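Long-range contact in glucosamine 6-phosphate N-acetyltransferase (Arabidopsis thaliana, PDB 3T90), which catalyses transfer of the acetyl group from acetyl-CoA to D-glucosamine 6-phosphate in the biosynthesis of UDP-N-acetylglucosamine: residues G68-E73 and G84-V89. Sequence-based numbering, arbitrary orientation. Where two conformers were deposited one is given.
Sequences GSVMIE and GHIEDV
In the central sheet of the GNAT fold, 68-73 and 84-89 run antiparallel on adjacent strands, pairing S69 with E87 and M71 with H85 as hydrogen-bonded pairs, V70 with I86 and I72 with G84 as non-hydrogen-bonded ones. S69 N reaches E87 O at 2.8 Å, and H85 N reaches M71 O at 2.8 Å; each pair also has the reciprocal bond. On one face V70 CG2, anti to its backbone N (CG1 at chi1 68°), lies 3.8 Å from I86 CG1 and 3.9 Å from G84 CA. On the other, the H85 imidazole leans toward the neighbouring strand and turns its edge to M71 O and E73 OE2: its NE2 donates to E73 OE2 at 2.7 Å, nearly in the ring plane and on the anti side of the carboxylate, while E73 CB packs 3.4 Å from NE2. The carboxylate and ring planes are 34° apart. An alanine at H85 would probably leave E73 OE2 without this donor and open a gap beside E73 CB. Near the other end, in one conformer of S69, a water bridges OG and D88 O; a second, between OG and D88 OD2, is doubtful because it lies too close to OG. E87, D88 and V89 are probably part of the substrate site, as in related enzymes; K75 of the second subunit forms salt bridges with E87 OE1 and D88 OD1. M71 and H85 meet their own counterparts across the dimer interface. V70 and I86 pack against L108 of helix 100-114 on the opposite face, and strands 51-58 and 119-124 flank the pair.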
loop_
_atom_site.group_PDB
_atom_site.type_symbol
_atom_site.label_atom_id
_atom_site.label_comp_id
_atom_site.label_asym_id
_atom_site.label_seq_id
_atom_site.Cartn_x
_atom_site.Cartn_y
_atom_site.Cartn_z
ATOM N N GLY A 68 0.552 -5.212 -13.800
ATOM C CA GLY A 68 0.828 -5.104 -12.360
ATOM C C GLY A 68 1.118 -3.658 -12.117
ATOM O O GLY A 68 1.570 -2.911 -12.975
ATOM N N SER A 69 0.871 -3.235 -10.884
ATOM C CA SER A 69 0.976 -1.831 -10.478
ATOM C C SER A 69 1.912 -1.656 -9.293
ATOM O O SER A 69 2.105 -2.605 -8.510
ATOM C CB SER A 69 -0.398 -1.321 -10.035
ATOM O OG SER A 69 -1.365 -1.520 -11.063
ATOM N N VAL A 70 2.483 -0.470 -9.143
ATOM C CA VAL A 70 3.110 -0.177 -7.816
ATOM C C VAL A 70 2.839 1.245 -7.367
ATOM O O VAL A 70 2.885 2.168 -8.172
ATOM C CB VAL A 70 4.663 -0.519 -7.910
ATOM C CG1 VAL A 70 5.431 0.454 -8.869
ATOM C CG2 VAL A 70 5.253 -0.488 -6.474
ATOM N N MET A 71 2.539 1.403 -6.094
ATOM C CA MET A 71 2.299 2.680 -5.490
ATOM C C MET A 71 3.353 2.895 -4.442
ATOM O O MET A 71 3.520 2.004 -3.544
ATOM C CB MET A 71 0.900 2.733 -4.896
ATOM C CG MET A 71 0.707 4.125 -4.376
ATOM S SD MET A 71 -1.013 4.358 -3.857
ATOM C CE MET A 71 -1.010 3.572 -2.535
ATOM N N ILE A 72 4.072 4.028 -4.547
ATOM C CA ILE A 72 5.160 4.324 -3.622
ATOM C C ILE A 72 4.607 5.146 -2.484
ATOM O O ILE A 72 3.927 6.199 -2.653
ATOM C CB ILE A 72 6.340 5.009 -4.366
ATOM C CG1 ILE A 72 6.962 3.993 -5.317
ATOM C CG2 ILE A 72 7.472 5.354 -3.392
ATOM C CD1 ILE A 72 8.159 4.596 -6.211
ATOM N N GLU A 73 4.879 4.634 -1.280
ATOM C CA GLU A 73 4.419 5.241 -0.001
ATOM C C GLU A 73 5.610 5.946 0.654
ATOM O O GLU A 73 6.596 5.262 0.960
ATOM C CB GLU A 73 3.976 4.137 0.918
ATOM C CG GLU A 73 3.463 4.743 2.293
ATOM C CD GLU A 73 3.458 3.704 3.366
ATOM O OE1 GLU A 73 3.339 4.027 4.569
ATOM O OE2 GLU A 73 3.629 2.493 3.125
ATOM N N GLY A 84 7.612 0.510 -1.777
ATOM C CA GLY A 84 6.754 0.223 -2.956
ATOM C C GLY A 84 5.731 -0.825 -2.584
ATOM O O GLY A 84 6.075 -1.843 -1.999
ATOM N N HIS A 85 4.468 -0.578 -2.908
ATOM C CA HIS A 85 3.368 -1.560 -2.705
ATOM C C HIS A 85 2.948 -2.093 -4.074
ATOM O O HIS A 85 2.316 -1.340 -4.863
ATOM C CB HIS A 85 2.171 -0.831 -2.079
ATOM C CG HIS A 85 2.458 -0.246 -0.725
ATOM N ND1 HIS A 85 2.198 -0.971 0.420
ATOM C CD2 HIS A 85 3.100 0.867 -0.337
ATOM C CE1 HIS A 85 2.585 -0.263 1.483
ATOM N NE2 HIS A 85 3.137 0.864 1.061
ATOM N N ILE A 86 3.342 -3.311 -4.431
ATOM C CA ILE A 86 2.989 -3.910 -5.746
ATOM C C ILE A 86 1.574 -4.496 -5.530
ATOM O O ILE A 86 1.230 -5.157 -4.514
ATOM C CB ILE A 86 3.956 -4.980 -6.140
ATOM C CG1 ILE A 86 5.238 -4.322 -6.658
ATOM C CG2 ILE A 86 3.374 -5.907 -7.182
ATOM C CD1 ILE A 86 6.394 -5.256 -6.919
ATOM N N GLU A 87 0.733 -4.157 -6.493
ATOM C CA GLU A 87 -0.732 -4.466 -6.491
ATOM C C GLU A 87 -1.211 -4.945 -7.851
ATOM O O GLU A 87 -0.572 -4.657 -8.883
ATOM C CB GLU A 87 -1.552 -3.200 -6.164
ATOM C CG GLU A 87 -1.313 -2.752 -4.719
ATOM C CD GLU A 87 -2.088 -3.560 -3.725
ATOM O OE1 GLU A 87 -3.220 -4.096 -4.036
ATOM O OE2 GLU A 87 -1.636 -3.701 -2.548
ATOM N N ASP A 88 -2.337 -5.645 -7.880
ATOM C CA ASP A 88 -3.099 -5.856 -9.119
ATOM C C ASP A 88 -2.287 -6.538 -10.206
ATOM O O ASP A 88 -2.303 -6.159 -11.393
ATOM C CB ASP A 88 -3.743 -4.529 -9.582
ATOM C CG ASP A 88 -4.719 -3.898 -8.566
ATOM O OD1 ASP A 88 -5.033 -4.606 -7.557
ATOM O OD2 ASP A 88 -5.084 -2.764 -8.792
ATOM N N VAL A 89 -1.508 -7.526 -9.763
ATOM C CA VAL A 89 -0.710 -8.398 -10.683
ATOM C C VAL A 89 -1.558 -9.535 -11.240
ATOM O O VAL A 89 -2.159 -10.293 -10.507
ATOM C CB VAL A 89 0.487 -8.949 -9.932
ATOM C CG1 VAL A 89 1.282 -9.868 -10.902
ATOM C CG2 VAL A 89 1.452 -7.807 -9.417
HETATM O O HOH W 1 -2.370 -3.586 -12.771
HETATM O O HOH W 2 -3.555 -0.858 -9.955
#